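Local structure of tryptophan decarboxylase 1 (Oryza sativa subsp. japonica, 6KHO) at residues Asn99-Phe104 against Ala471-Thr476. The protein decarboxylates L-tryptophan to tryptamine and 5-hydroxy-L-tryptophan to serotonin with pyridoxal 5'-phosphate as cofactor, working as a homodimer. Residues are numbered along the deposited sequence; the frame is centred on the assembly and turned at random.
Sequences NFFAFF and AYVAHT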
# COMPACT_ATOMS: atom_id res chain seq x y z
N ASN A 99 -9.00 -18.41 -18.76
CA ASN A 99 -8.26 -18.24 -20.01
C ASN A 99 -7.30 -17.06 -19.96
O ASN A 99 -6.78 -16.65 -21.00
CB ASN A 99 -9.25 -18.09 -21.18
CG ASN A 99 -10.11 -19.32 -21.37
OD1 ASN A 99 -9.64 -20.45 -21.16
ND2 ASN A 99 -11.38 -19.12 -21.75
N PHE A 100 -7.07 -16.48 -18.78
CA PHE A 100 -6.04 -15.47 -18.59
C PHE A 100 -4.70 -16.19 -18.44
O PHE A 100 -4.52 -16.96 -17.49
CB PHE A 100 -6.37 -14.62 -17.36
CG PHE A 100 -5.40 -13.50 -17.10
CD1 PHE A 100 -4.20 -13.74 -16.45
CD2 PHE A 100 -5.71 -12.21 -17.49
CE1 PHE A 100 -3.31 -12.70 -16.19
CE2 PHE A 100 -4.84 -11.16 -17.23
CZ PHE A 100 -3.62 -11.41 -16.59
N PHE A 101 -3.78 -15.97 -19.38
CA PHE A 101 -2.50 -16.68 -19.41
C PHE A 101 -1.29 -15.75 -19.34
O PHE A 101 -0.17 -16.19 -19.62
CB PHE A 101 -2.37 -17.54 -20.69
CG PHE A 101 -3.51 -18.51 -20.90
CD1 PHE A 101 -3.72 -19.57 -20.04
CD2 PHE A 101 -4.35 -18.37 -21.99
CE1 PHE A 101 -4.76 -20.46 -20.24
CE2 PHE A 101 -5.39 -19.26 -22.20
CZ PHE A 101 -5.59 -20.31 -21.33
N ALA A 102 -1.49 -14.48 -18.98
CA ALA A 102 -0.46 -13.46 -19.05
C ALA A 102 0.21 -13.22 -17.69
O ALA A 102 -0.31 -13.59 -16.63
CB ALA A 102 -1.06 -12.16 -19.58
N PHE A 103 1.39 -12.59 -17.75
CA PHE A 103 2.14 -12.13 -16.56
C PHE A 103 2.30 -13.30 -15.59
O PHE A 103 2.82 -14.35 -15.99
CB PHE A 103 1.42 -10.89 -16.03
CG PHE A 103 1.10 -9.88 -17.10
CD1 PHE A 103 2.12 -9.31 -17.85
CD2 PHE A 103 -0.21 -9.53 -17.38
CE1 PHE A 103 1.83 -8.40 -18.86
CE2 PHE A 103 -0.50 -8.61 -18.39
CZ PHE A 103 0.52 -8.05 -19.12
N PHE A 104 1.91 -13.16 -14.33
CA PHE A 104 1.66 -14.30 -13.46
C PHE A 104 0.24 -14.19 -12.92
O PHE A 104 -0.25 -13.08 -12.71
CB PHE A 104 2.65 -14.39 -12.30
CG PHE A 104 4.08 -14.60 -12.74
CD1 PHE A 104 4.46 -15.76 -13.41
CD2 PHE A 104 5.04 -13.64 -12.47
CE1 PHE A 104 5.77 -15.95 -13.80
CE2 PHE A 104 6.36 -13.82 -12.87
CZ PHE A 104 6.72 -14.98 -13.54
N ALA A 471 -8.47 -16.32 -24.94
CA ALA A 471 -7.11 -16.32 -24.42
C ALA A 471 -6.69 -14.88 -24.16
O ALA A 471 -7.23 -13.95 -24.75
CB ALA A 471 -6.13 -16.98 -25.39
N TYR A 472 -5.76 -14.73 -23.22
CA TYR A 472 -4.94 -13.52 -23.12
C TYR A 472 -3.51 -13.99 -22.98
O TYR A 472 -3.15 -14.60 -21.97
CB TYR A 472 -5.34 -12.65 -21.95
CG TYR A 472 -4.53 -11.38 -21.81
CD1 TYR A 472 -3.78 -10.88 -22.88
CD2 TYR A 472 -4.49 -10.69 -20.61
CE1 TYR A 472 -3.02 -9.72 -22.74
CE2 TYR A 472 -3.75 -9.54 -20.46
CZ TYR A 472 -3.02 -9.06 -21.53
OH TYR A 472 -2.29 -7.90 -21.38
N VAL A 473 -2.71 -13.75 -24.02
CA VAL A 473 -1.31 -14.13 -24.07
C VAL A 473 -0.50 -12.86 -24.26
O VAL A 473 -0.90 -11.98 -25.04
CB VAL A 473 -1.05 -15.14 -25.21
CG1 VAL A 473 0.42 -15.44 -25.34
CG2 VAL A 473 -1.84 -16.40 -24.97
N ALA A 474 0.59 -12.73 -23.53
CA ALA A 474 1.50 -11.62 -23.73
C ALA A 474 2.90 -12.17 -23.94
O ALA A 474 3.18 -13.35 -23.72
CB ALA A 474 1.44 -10.62 -22.58
N HIS A 475 3.80 -11.30 -24.39
CA HIS A 475 5.07 -11.78 -24.91
C HIS A 475 6.23 -11.27 -24.08
O HIS A 475 6.07 -10.45 -23.17
CB HIS A 475 5.26 -11.34 -26.37
CG HIS A 475 5.70 -9.92 -26.52
ND1 HIS A 475 4.81 -8.86 -26.47
CD2 HIS A 475 6.92 -9.38 -26.70
CE1 HIS A 475 5.48 -7.73 -26.62
NE2 HIS A 475 6.76 -8.01 -26.76
N THR A 476 7.41 -11.75 -24.43
CA THR A 476 8.66 -11.30 -23.85
C THR A 476 9.75 -11.48 -24.89
O THR A 476 9.51 -12.02 -25.97
CB THR A 476 8.96 -12.05 -22.54
OG1 THR A 476 10.04 -11.41 -21.85
CG2 THR A 476 9.32 -13.49 -22.83
O HOH W 1 1.26 -14.64 -21.73
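The Tyr472 ring meets three residues of 99-104. Ala102 CB sits over one of its faces in a CH-pi contact, 3.9 Å from the ring centroid and 15° off the normal. The CD2 edge of Tyr472 is turned to the face of Phe100, the closest pair being Tyr472 CD2 and Phe100 CE2 at 3.4 Å. With planes at 80°, this is an offset edge-to-face pair. Both CG atoms are anti to their backbone N, and the two side chains run alongside one another, pointing the same way. At the phenol end, Phe103 CE2 comes obliquely to within 3.6 Å of Tyr472 OH, which completes an aromatic cluster of three rings. Phe101 stands apart from it: Ala471 CB lies in the plane of its ring, 4.0 Å from Phe101 CE2, with Asn99 C over one face toward the rim, and Phe486 stacks on that ring.

The contact joins the loop between helices 77-88 and 110-122 to strand 474-478, one of the two outer strands, within this chain, of the four-stranded antiparallel C-terminal sheet of this PLP-dependent decarboxylase. A single beta bridge, Phe100 with Tyr472, aligns the backbones in parallel, their end-to-end directions 12° apart. Tyr472 N donates to Asn99 O at 3.1 Å, and Phe101 N to Tyr472 O at 3.0 Å. Further on, a water spans the two backbones, accepting from Ala474 N at 2.7 Å and lying 3.0 Å from Phe101 O, one of several acceptors competing for its protons. The same loop continues to Phe104, which touches PLP and binds serotonin, while Phe103 meets Phe127 of the second subunit edge-to-face.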